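Local atomic coordinates of peroxinectin A (Dictyostelium discoideum, PDB entry 6ERC), a protein that oxidises phenolic donors with hydrogen peroxide, and also acts on iodide and thiocyanate, as a secreted haem peroxidase of the animal peroxidase family. Residues His81-Lys87 / Gly210-Gly214; Asn144-Tyr149 / Asn289-Ser293; Ile150-Tyr156 / Ile258-Gln263. All coordinates share one frame; numbering follows the deposited sequence.

Overall arrangement
One sodium ion ties all three contacts together, and interaction 1 also holds His-81 and Arg-213, the probable catalytic pair, at the haem. Asn-82 of interaction 1, Gly-147 and Tyr-149 of interaction 2, and Asp-151 and Asn-153 of interaction 3 supply its five oxygens; the ion lies 15.8 Å from the haem iron FE. In myeloperoxidase the residue after the distal histidine helps to bind calcium, and this site appears to correspond. Interactions 1 and 2, about 11 Å apart between centres, are stitched by probable hydrogen bonds from Leu-85 N to Asn-144 OD1 and from Ser-145 N to Leu-85 O. Interaction 3 is nested within the loop that interaction 2 closes.

Interaction 1 (His81-Lys87 / Gly210-Gly214); sequences HNMALSK and GERRG. With NA (sodium ion), chain K; HEM (protoporphyrin IX containing Fe), chain F.
Propionate oxygen O1D of the haem is gripped from both segments: Arg-213 NH1 donates to it at 3.2 Å, and weaker bonds come from Arg-213 NH2 and the backbone N of Ser-86. Ser-86 OG holds the second oxygen, O2D, at 2.9 Å. The arginine reaches the propionate by crossing the His-81 ring. Its CG sits between the backbone N and the carbonyl carbon (chi1 53°), which places it over a face of the ring in a CH-pi contact, and the chain then runs extended to NE, which lies 3.2 Å from His-81 CD2. Ring and guanidinium planes are tilted by 24°, with His-81 CD2 over one guanidinium face near its rim. Leu-85 CD1 covers the other face, 3.3 Å from Arg-213 CZ, while Ala-84 O and the propionate sit at the edge. Glu-211 OE2 adds a long salt bridge to Arg-213 NE, which helps to fix the group's rotation. His-81, on the distal side of the haem, is probably the catalytic proton acceptor and Arg-213 the transition-state stabiliser. Farther out, Lys-87 NZ rides over the Arg-212 guanidinium, whose charge is answered by Asp-195. The segment 81-87 leaves helix 70-80 and leads to strand 88-89, Met-83 packing on helices 294-300 and 452-467; 210-214 precedes helix 218-241, and Glu-211 leans on helix 153-156.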
loop_
_atom_site.group_PDB
_atom_site.type_symbol
_atom_site.label_atom_id
_atom_site.label_comp_id
_atom_site.label_asym_id
_atom_site.label_seq_id
_atom_site.Cartn_x
_atom_site.Cartn_y
_atom_site.Cartn_z
ATOM N N HIS A 81 -1.670 -2.571 -2.162
ATOM C CA HIS A 81 -1.851 -4.017 -2.159
ATOM C C HIS A 81 -2.374 -4.543 -3.492
ATOM O O HIS A 81 -2.427 -5.763 -3.677
ATOM C CB HIS A 81 -2.791 -4.422 -1.023
ATOM C CG HIS A 81 -2.221 -4.188 0.341
ATOM N ND1 HIS A 81 -2.969 -4.307 1.493
ATOM C CD2 HIS A 81 -0.974 -3.839 0.739
ATOM C CE1 HIS A 81 -2.208 -4.043 2.541
ATOM N NE2 HIS A 81 -0.993 -3.755 2.110
ATOM N N ASN A 82 -2.761 -3.661 -4.413
ATOM C CA ASN A 82 -3.081 -4.045 -5.780
ATOM C C ASN A 82 -1.879 -3.983 -6.712
ATOM O O ASN A 82 -2.023 -4.298 -7.898
ATOM C CB ASN A 82 -4.185 -3.140 -6.347
ATOM C CG ASN A 82 -5.578 -3.614 -5.988
ATOM O OD1 ASN A 82 -6.139 -4.484 -6.655
ATOM N ND2 ASN A 82 -6.149 -3.033 -4.939
ATOM N N MET A 83 -0.704 -3.597 -6.218
ATOM C CA MET A 83 0.389 -3.237 -7.117
ATOM C C MET A 83 1.735 -3.857 -6.762
ATOM O O MET A 83 2.456 -4.281 -7.667
ATOM C CB MET A 83 0.523 -1.707 -7.154
ATOM C CG MET A 83 -0.707 -0.992 -7.686
ATOM S SD MET A 83 -0.539 0.805 -7.710
ATOM C CE MET A 83 0.787 1.004 -8.889
ATOM N N ALA A 84 2.104 -3.908 -5.483
ATOM C CA ALA A 84 3.471 -4.278 -5.135
ATOM C C ALA A 84 3.524 -5.055 -3.827
ATOM O O ALA A 84 2.788 -4.759 -2.884
ATOM C CB ALA A 84 4.357 -3.033 -5.023
ATOM N N LEU A 85 4.418 -6.043 -3.782
ATOM C CA LEU A 85 4.749 -6.746 -2.547
ATOM C C LEU A 85 6.233 -7.075 -2.564
ATOM O O LEU A 85 6.705 -7.771 -3.467
ATOM C CB LEU A 85 3.931 -8.030 -2.386
ATOM C CG LEU A 85 4.284 -8.856 -1.144
ATOM C CD1 LEU A 85 3.822 -8.146 0.118
ATOM C CD2 LEU A 85 3.696 -10.251 -1.224
ATOM N N SER A 86 6.962 -6.585 -1.562
ATOM C CA SER A 86 8.388 -6.881 -1.425
ATOM C C SER A 86 8.533 -8.074 -0.485
ATOM O O SER A 86 8.872 -7.948 0.693
ATOM C CB SER A 86 9.139 -5.658 -0.920
ATOM O OG SER A 86 9.034 -4.589 -1.843
ATOM N N LYS A 87 8.268 -9.255 -1.026
ATOM C CA LYS A 87 8.258 -10.466 -0.212
ATOM C C LYS A 87 9.682 -10.826 0.199
ATOM O O LYS A 87 10.539 -10.998 -0.677
ATOM C CB LYS A 87 7.618 -11.615 -0.984
ATOM C CG LYS A 87 7.280 -12.831 -0.124
ATOM C CD LYS A 87 6.512 -13.884 -0.917
ATOM C CE LYS A 87 6.253 -15.141 -0.097
ATOM N NZ LYS A 87 5.366 -14.875 1.072
ATOM N N GLY A 210 -8.261 -12.092 -1.158
ATOM C CA GLY A 210 -7.312 -12.285 -2.243
ATOM C C GLY A 210 -5.912 -11.764 -1.979
ATOM O O GLY A 210 -5.025 -11.997 -2.806
ATOM N N GLU A 211 -5.690 -11.071 -0.864
ATOM C CA GLU A 211 -4.393 -10.477 -0.562
ATOM C C GLU A 211 -3.945 -10.919 0.824
ATOM O O GLU A 211 -4.685 -10.751 1.799
ATOM C CB GLU A 211 -4.470 -8.949 -0.650
ATOM C CG GLU A 211 -3.274 -8.307 -1.343
ATOM C CD GLU A 211 -2.114 -8.078 -0.398
ATOM O OE1 GLU A 211 -2.379 -7.743 0.773
ATOM O OE2 GLU A 211 -0.948 -8.233 -0.820
ATOM N N ARG A 212 -2.729 -11.473 0.904
ATOM C CA ARG A 212 -2.244 -12.085 2.141
ATOM C C ARG A 212 -2.423 -11.161 3.341
ATOM O O ARG A 212 -2.933 -11.573 4.390
ATOM C CB ARG A 212 -0.765 -12.462 1.997
ATOM C CG ARG A 212 -0.461 -13.499 0.925
ATOM C CD ARG A 212 1.039 -13.784 0.851
ATOM N NE ARG A 212 1.533 -14.484 2.039
ATOM C CZ ARG A 212 1.727 -15.799 2.130
ATOM N NH1 ARG A 212 1.481 -16.597 1.100
ATOM N NH2 ARG A 212 2.178 -16.322 3.263
ATOM N N ARG A 213 -1.989 -9.911 3.212
ATOM C CA ARG A 213 -2.023 -8.956 4.319
ATOM C C ARG A 213 -3.316 -8.152 4.343
ATOM O O ARG A 213 -3.318 -6.954 4.644
ATOM C CB ARG A 213 -0.802 -8.039 4.245
ATOM C CG ARG A 213 -0.605 -7.358 2.897
ATOM C CD ARG A 213 0.721 -6.633 2.782
ATOM N NE ARG A 213 1.009 -6.302 1.388
ATOM C CZ ARG A 213 2.000 -5.512 0.984
ATOM N NH1 ARG A 213 2.823 -4.947 1.867
ATOM N NH2 ARG A 213 2.166 -5.281 -0.313
ATOM N N GLY A 214 -4.444 -8.795 4.032
ATOM C CA GLY A 214 -5.719 -8.103 4.083
ATOM C C GLY A 214 -6.211 -7.871 5.497
ATOM O O GLY A 214 -6.962 -6.923 5.747
HETATM NA NA NA K . -2.187 -6.392 -9.143
HETATM C CHA HEM F . 4.638 -1.664 3.349
HETATM C CHB HEM F . 2.136 -1.735 7.485
HETATM C CHC HEM F . -0.557 1.992 5.896
HETATM C CHD HEM F . 2.117 2.203 1.863
HETATM C C1A HEM F . 4.233 -1.961 4.626
HETATM C C2A HEM F . 4.876 -2.892 5.520
HETATM C C3A HEM F . 4.193 -2.916 6.667
HETATM C C4A HEM F . 3.085 -1.998 6.532
HETATM C CMA HEM F . 4.502 -3.766 7.919
HETATM C CAA HEM F . 6.144 -3.690 5.174
HETATM C CBA HEM F . 7.258 -3.150 6.060
HETATM C CGA HEM F . 8.597 -3.436 5.431
HETATM O O1A HEM F . 8.874 -2.908 4.323
HETATM O O2A HEM F . 9.398 -4.185 6.046
HETATM C C1B HEM F . 1.184 -0.748 7.396
HETATM C C2B HEM F . 0.185 -0.472 8.399
HETATM C C3B HEM F . -0.567 0.554 7.965
HETATM C C4B HEM F . -0.059 0.961 6.670
HETATM C CMB HEM F . 0.077 -1.281 9.707
HETATM C CAB HEM F . -1.765 1.255 8.646
HETATM C CBB HEM F . -2.192 0.948 9.875
HETATM C C1C HEM F . -0.069 2.388 4.669
HETATM C C2C HEM F . -0.571 3.480 3.853
HETATM C C3C HEM F . 0.176 3.534 2.728
HETATM C C4C HEM F . 1.161 2.478 2.817
HETATM C CMC HEM F . -1.755 4.359 4.307
HETATM C CAC HEM F . 0.142 4.463 1.486
HETATM C CBC HEM F . -0.721 5.459 1.277
HETATM C C1D HEM F . 2.999 1.151 1.896
HETATM C C2D HEM F . 3.896 0.764 0.831
HETATM C C3D HEM F . 4.593 -0.295 1.253
HETATM C C4D HEM F . 4.153 -0.629 2.585
HETATM C CMD HEM F . 4.019 1.491 -0.524
HETATM C CAD HEM F . 5.660 -1.090 0.481
HETATM C CBD HEM F . 4.881 -2.015 -0.449
HETATM C CGD HEM F . 5.600 -3.329 -0.639
HETATM O O1D HEM F . 5.419 -4.236 0.213
HETATM O O2D HEM F . 6.347 -3.487 -1.638
HETATM N NA HEM F . 3.140 -1.432 5.276
HETATM N NB HEM F . 1.009 0.142 6.355
HETATM N NC HEM F . 0.985 1.801 4.003
HETATM N ND HEM F . 3.182 0.278 2.949
HETATM FE FE HEM F . 2.073 0.177 4.605
#

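Interaction 2 (Asn144-Tyr149 / Asn289-Ser293). With NA (sodium ion), chain K.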
loop_
_atom_site.group_PDB
_atom_site.type_symbol
_atom_site.label_atom_id
_atom_site.label_comp_id
_atom_site.label_asym_id
_atom_site.label_seq_id
_atom_site.Cartn_x
_atom_site.Cartn_y
_atom_site.Cartn_z
ATOM N N ASN A 144 9.166 -8.186 -7.390
ATOM C CA ASN A 144 7.796 -7.846 -7.019
ATOM C C ASN A 144 6.968 -9.125 -6.965
ATOM O O ASN A 144 6.662 -9.724 -8.002
ATOM C CB ASN A 144 7.180 -6.852 -8.008
ATOM C CG ASN A 144 5.831 -6.334 -7.548
ATOM O OD1 ASN A 144 5.356 -6.687 -6.468
ATOM N ND2 ASN A 144 5.217 -5.488 -8.350
ATOM N N SER A 145 6.604 -9.545 -5.758
ATOM C CA SER A 145 5.785 -10.742 -5.574
ATOM C C SER A 145 4.294 -10.456 -5.720
ATOM O O SER A 145 3.473 -10.980 -4.962
ATOM C CB SER A 145 6.094 -11.367 -4.214
ATOM O OG SER A 145 7.412 -11.888 -4.184
ATOM N N LEU A 146 3.926 -9.629 -6.694
ATOM C CA LEU A 146 2.539 -9.261 -6.923
ATOM C C LEU A 146 2.427 -8.672 -8.321
ATOM O O LEU A 146 3.379 -8.078 -8.833
ATOM C CB LEU A 146 2.048 -8.253 -5.879
ATOM C CG LEU A 146 0.604 -8.401 -5.404
ATOM C CD1 LEU A 146 0.453 -9.615 -4.503
ATOM C CD2 LEU A 146 0.162 -7.143 -4.683
ATOM N N GLY A 147 1.259 -8.848 -8.936
ATOM C CA GLY A 147 1.015 -8.269 -10.241
ATOM C C GLY A 147 1.043 -6.755 -10.195
ATOM O O GLY A 147 0.427 -6.145 -9.316
ATOM N N SER A 148 1.753 -6.135 -11.137
ATOM C CA SER A 148 1.923 -4.687 -11.127
ATOM C C SER A 148 0.674 -3.939 -11.573
ATOM O O SER A 148 0.562 -2.737 -11.309
ATOM C CB SER A 148 3.097 -4.294 -12.026
ATOM O OG SER A 148 4.303 -4.877 -11.565
ATOM N N TYR A 149 -0.257 -4.615 -12.239
ATOM C CA TYR A 149 -1.465 -3.965 -12.724
ATOM C C TYR A 149 -2.509 -3.877 -11.620
ATOM O O TYR A 149 -2.592 -4.738 -10.740
ATOM C CB TYR A 149 -2.043 -4.728 -13.918
ATOM C CG TYR A 149 -1.097 -4.839 -15.092
ATOM C CD1 TYR A 149 -1.008 -3.824 -16.034
ATOM C CD2 TYR A 149 -0.298 -5.961 -15.258
ATOM C CE1 TYR A 149 -0.144 -3.919 -17.108
ATOM C CE2 TYR A 149 0.569 -6.066 -16.330
ATOM C CZ TYR A 149 0.643 -5.043 -17.252
ATOM O OH TYR A 149 1.507 -5.146 -18.320
ATOM N N ASN A 289 5.804 0.379 -20.022
ATOM C CA ASN A 289 5.916 -0.706 -19.057
ATOM C C ASN A 289 5.215 -0.292 -17.769
ATOM O O ASN A 289 5.593 0.703 -17.142
ATOM C CB ASN A 289 7.382 -1.048 -18.790
ATOM C CG ASN A 289 7.546 -2.254 -17.886
ATOM O OD1 ASN A 289 6.571 -2.895 -17.502
ATOM N ND2 ASN A 289 8.787 -2.576 -17.551
ATOM N N ALA A 290 4.191 -1.052 -17.383
ATOM C CA ALA A 290 3.425 -0.766 -16.178
ATOM C C ALA A 290 4.086 -1.288 -14.908
ATOM O O ALA A 290 3.580 -1.015 -13.814
ATOM C CB ALA A 290 2.023 -1.367 -16.300
ATOM N N GLN A 291 5.190 -2.027 -15.026
ATOM C CA GLN A 291 5.858 -2.590 -13.860
ATOM C C GLN A 291 6.151 -1.503 -12.833
ATOM O O GLN A 291 6.486 -0.369 -13.184
ATOM C CB GLN A 291 7.157 -3.279 -14.288
ATOM C CG GLN A 291 7.886 -4.018 -13.174
ATOM C CD GLN A 291 7.240 -5.342 -12.826
ATOM O OE1 GLN A 291 6.685 -6.022 -13.690
ATOM N NE2 GLN A 291 7.312 -5.720 -11.556
ATOM N N VAL A 292 6.017 -1.857 -11.553
ATOM C CA VAL A 292 6.240 -0.893 -10.484
ATOM C C VAL A 292 7.725 -0.564 -10.386
ATOM O O VAL A 292 8.590 -1.426 -10.588
ATOM C CB VAL A 292 5.704 -1.438 -9.148
ATOM C CG1 VAL A 292 6.046 -0.488 -7.995
ATOM C CG2 VAL A 292 4.202 -1.662 -9.228
ATOM N N SER A 293 8.027 0.691 -10.071
ATOM C CA SER A 293 9.404 1.116 -9.874
ATOM C C SER A 293 9.827 0.867 -8.434
ATOM O O SER A 293 9.026 0.955 -7.500
ATOM C CB SER A 293 9.575 2.598 -10.208
ATOM O OG SER A 293 8.932 3.407 -9.240
HETATM NA NA NA K . -2.187 -6.392 -9.143
HETATM O O HOH W 1 3.023 -2.892 -19.402
#
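Tyr-149 lays its ring obliquely against the methyl of Ala-290, CE1 coming within 3.4 Å of Ala-290 CB. Its CG is anti to its own carbonyl carbon (chi1 -59°), which sends the ring toward Ala-290 while the carbonyl turns to the sodium ion: Tyr-149 O binds the metal at 2.3 Å and Gly-147 O at 2.6 Å. A water links the ring end to the other segment, donating to Tyr-149 OH and accepting from Ala-290 N; the hydroxyl also bonds to Gln-19 O. Next along, Ser-148 OG accepts a weak bond of 3.5 Å from Val-292 N, and Val-292 CG2 packs on Ser-148 CB. The Gln-291 side chain bends at chi2 (76°), which brings its amide back beside that hydroxyl: NE2 is 3.1 Å from Ser-148 OG, though badly angled for a bond, and 3.7 Å from Asn-144 CB. The amides of Gln-291 and Asn-144 stand nearly perpendicular; Gln-291 OE1 pairs with Thr-24 OG1, and Asn-144 OD1 with Leu-85 N. With an alanine in place of Gln-291, Thr-24 OG1 would probably lose that partner and a gap would open beside Ser-148 and Asn-144. An Asx turn, Gln-291 N to Asn-289 OD1 at 3.0 Å, shapes the approach. Thus the loop running from strand 139-144 to helix 153-156 is packed against the lead-in of helix 294-300, which Ser-293 N-caps, while Val-292 and Ser-293 rest on helix 452-467.

Interaction 3 (Ile150-Tyr156 / Ile258-Gln263); sequences IDGNVLY and IIEQIQ. With NA (sodium ion), chain K.
Gly-152 brings the turn closest to the helix, its CA 5.3 Å from Ile-259 CA, with a positive phi of 69° and a spot where any CB would press on Ile-259 CG1. As N-cap of helix 153-156 it also offers its carbonyl to Leu-155 N and Tyr-156 N. Two residues before the glycine, Ile-150 O accepts from Gln-263 NE2 at 3.0 Å, the glutamine chain being extended beyond CG and the donor lying in the carbonyl plane (N-H...O angle 148°); this is the one polar bond between the segments. Around it, Ile-150 CG2 touches both Ile-262 CG2, 3.8 Å away, and Gln-263 CG, while Ile-259 CD1 presses on Asp-151 O at 3.3 Å. At the other end Ile-258 meets two residues: its CB lies at the edge of the Tyr-156 ring, 3.2 Å from Tyr-156 OH, and its CG2 touches Leu-155 CD1. The CB of Asp-151 points away from the helix, and its OD1 binds sodium at 2.5 Å; Asn-153 OD1 binds the same ion at 2.4 Å. One face of the turn thus carries the metal, the other the apolar seam. The seam holds the sodium loop and short helix 153-156 to the long helix 247-275, with Leu-155 and Ile-262 meeting Leu-227 of helix 218-241, and Ile-150 and Ile-262 reaching helix 70-80.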
loop_
_atom_site.group_PDB
_atom_site.type_symbol
_atom_site.label_atom_id
_atom_site.label_comp_id
_atom_site.label_asym_id
_atom_site.label_seq_id
_atom_site.Cartn_x
_atom_site.Cartn_y
_atom_site.Cartn_z
ATOM N N ILE A 150 -3.302 -2.810 -11.667
ATOM C CA ILE A 150 -4.474 -2.691 -10.809
ATOM C C ILE A 150 -5.539 -3.614 -11.387
ATOM O O ILE A 150 -6.284 -3.230 -12.295
ATOM C CB ILE A 150 -4.961 -1.233 -10.714
ATOM C CG1 ILE A 150 -3.876 -0.360 -10.074
ATOM C CG2 ILE A 150 -6.244 -1.149 -9.901
ATOM C CD1 ILE A 150 -4.129 1.128 -10.175
ATOM N N ASP A 151 -5.605 -4.846 -10.870
ATOM C CA ASP A 151 -6.373 -5.914 -11.499
ATOM C C ASP A 151 -7.238 -6.670 -10.496
ATOM O O ASP A 151 -7.657 -7.799 -10.776
ATOM C CB ASP A 151 -5.435 -6.884 -12.223
ATOM C CG ASP A 151 -4.377 -7.475 -11.305
ATOM O OD1 ASP A 151 -4.338 -7.108 -10.110
ATOM O OD2 ASP A 151 -3.579 -8.309 -11.781
ATOM N N GLY A 152 -7.515 -6.076 -9.338
ATOM C CA GLY A 152 -8.381 -6.705 -8.364
ATOM C C GLY A 152 -7.811 -7.929 -7.690
ATOM O O GLY A 152 -8.556 -8.643 -7.010
ATOM N N ASN A 153 -6.512 -8.201 -7.854
ATOM C CA ASN A 153 -5.895 -9.334 -7.172
ATOM C C ASN A 153 -6.177 -9.301 -5.678
ATOM O O ASN A 153 -6.187 -10.348 -5.019
ATOM C CB ASN A 153 -4.385 -9.336 -7.415
ATOM C CG ASN A 153 -3.678 -8.194 -6.699
ATOM O OD1 ASN A 153 -3.530 -7.100 -7.243
ATOM N ND2 ASN A 153 -3.245 -8.444 -5.470
ATOM N N VAL A 154 -6.394 -8.107 -5.126
ATOM C CA VAL A 154 -6.721 -7.972 -3.712
ATOM C C VAL A 154 -7.972 -8.766 -3.358
ATOM O O VAL A 154 -8.106 -9.256 -2.231
ATOM C CB VAL A 154 -6.875 -6.478 -3.359
ATOM C CG1 VAL A 154 -7.962 -5.834 -4.210
ATOM C CG2 VAL A 154 -7.172 -6.303 -1.879
ATOM N N LEU A 155 -8.907 -8.906 -4.297
ATOM C CA LEU A 155 -10.137 -9.652 -4.047
ATOM C C LEU A 155 -10.091 -11.080 -4.568
ATOM O O LEU A 155 -10.559 -11.994 -3.884
ATOM C CB LEU A 155 -11.336 -8.939 -4.681
ATOM C CG LEU A 155 -11.674 -7.532 -4.180
ATOM C CD1 LEU A 155 -12.909 -7.036 -4.894
ATOM C CD2 LEU A 155 -11.881 -7.494 -2.670
ATOM N N TYR A 156 -9.532 -11.296 -5.756
ATOM C CA TYR A 156 -9.673 -12.567 -6.454
ATOM C C TYR A 156 -8.424 -13.437 -6.401
ATOM O O TYR A 156 -8.460 -14.570 -6.893
ATOM C CB TYR A 156 -10.066 -12.305 -7.911
ATOM C CG TYR A 156 -11.185 -11.297 -8.037
ATOM C CD1 TYR A 156 -12.493 -11.644 -7.728
ATOM C CD2 TYR A 156 -10.932 -9.994 -8.447
ATOM C CE1 TYR A 156 -13.520 -10.726 -7.832
ATOM C CE2 TYR A 156 -11.952 -9.069 -8.553
ATOM C CZ TYR A 156 -13.246 -9.440 -8.246
ATOM O OH TYR A 156 -14.267 -8.524 -8.350
ATOM N N ILE A 258 -15.683 -4.576 -11.054
ATOM C CA ILE A 258 -15.014 -4.194 -9.813
ATOM C C ILE A 258 -13.632 -3.625 -10.103
ATOM O O ILE A 258 -13.219 -2.622 -9.508
ATOM C CB ILE A 258 -14.941 -5.400 -8.857
ATOM C CG1 ILE A 258 -16.351 -5.843 -8.450
ATOM C CG2 ILE A 258 -14.095 -5.068 -7.631
ATOM C CD1 ILE A 258 -17.148 -4.800 -7.673
ATOM N N ILE A 259 -12.889 -4.262 -11.007
ATOM C CA ILE A 259 -11.590 -3.731 -11.411
ATOM C C ILE A 259 -11.744 -2.303 -11.917
ATOM O O ILE A 259 -10.985 -1.405 -11.534
ATOM C CB ILE A 259 -10.947 -4.647 -12.465
ATOM C CG1 ILE A 259 -10.542 -5.969 -11.812
ATOM C CG2 ILE A 259 -9.741 -3.979 -13.114
ATOM C CD1 ILE A 259 -10.147 -7.038 -12.786
ATOM N N GLU A 260 -12.732 -2.073 -12.785
ATOM C CA GLU A 260 -13.008 -0.717 -13.249
ATOM C C GLU A 260 -13.368 0.201 -12.088
ATOM O O GLU A 260 -12.963 1.368 -12.061
ATOM C CB GLU A 260 -14.136 -0.733 -14.282
ATOM C CG GLU A 260 -14.683 0.654 -14.610
ATOM C CD GLU A 260 -15.677 0.646 -15.753
ATOM O OE1 GLU A 260 -15.729 -0.357 -16.495
ATOM O OE2 GLU A 260 -16.408 1.648 -15.905
ATOM N N GLN A 261 -14.143 -0.303 -11.126
ATOM C CA GLN A 261 -14.515 0.519 -9.980
ATOM C C GLN A 261 -13.287 0.906 -9.165
ATOM O O GLN A 261 -13.159 2.057 -8.731
ATOM C CB GLN A 261 -15.530 -0.223 -9.112
ATOM C CG GLN A 261 -16.064 0.590 -7.943
ATOM C CD GLN A 261 -16.787 1.848 -8.384
ATOM O OE1 GLN A 261 -17.993 1.829 -8.636
ATOM N NE2 GLN A 261 -16.054 2.949 -8.479
ATOM N N ILE A 262 -12.372 -0.041 -8.947
ATOM C CA ILE A 262 -11.140 0.271 -8.227
ATOM C C ILE A 262 -10.330 1.305 -9.000
ATOM O O ILE A 262 -9.868 2.306 -8.439
ATOM C CB ILE A 262 -10.324 -1.011 -7.973
ATOM C CG1 ILE A 262 -11.095 -1.962 -7.051
ATOM C CG2 ILE A 262 -8.966 -0.671 -7.357
ATOM C CD1 ILE A 262 -10.530 -3.369 -6.998
ATOM N N GLN A 263 -10.152 1.080 -10.302
ATOM C CA GLN A 263 -9.348 1.992 -11.105
ATOM C C GLN A 263 -9.928 3.401 -11.101
ATOM O O GLN A 263 -9.191 4.381 -10.939
ATOM C CB GLN A 263 -9.233 1.458 -12.532
ATOM C CG GLN A 263 -8.378 0.212 -12.650
ATOM C CD GLN A 263 -8.237 -0.265 -14.079
ATOM O OE1 GLN A 263 -8.924 0.215 -14.983
ATOM N NE2 GLN A 263 -7.331 -1.208 -14.295
HETATM NA NA NA K . -2.187 -6.392 -9.143
#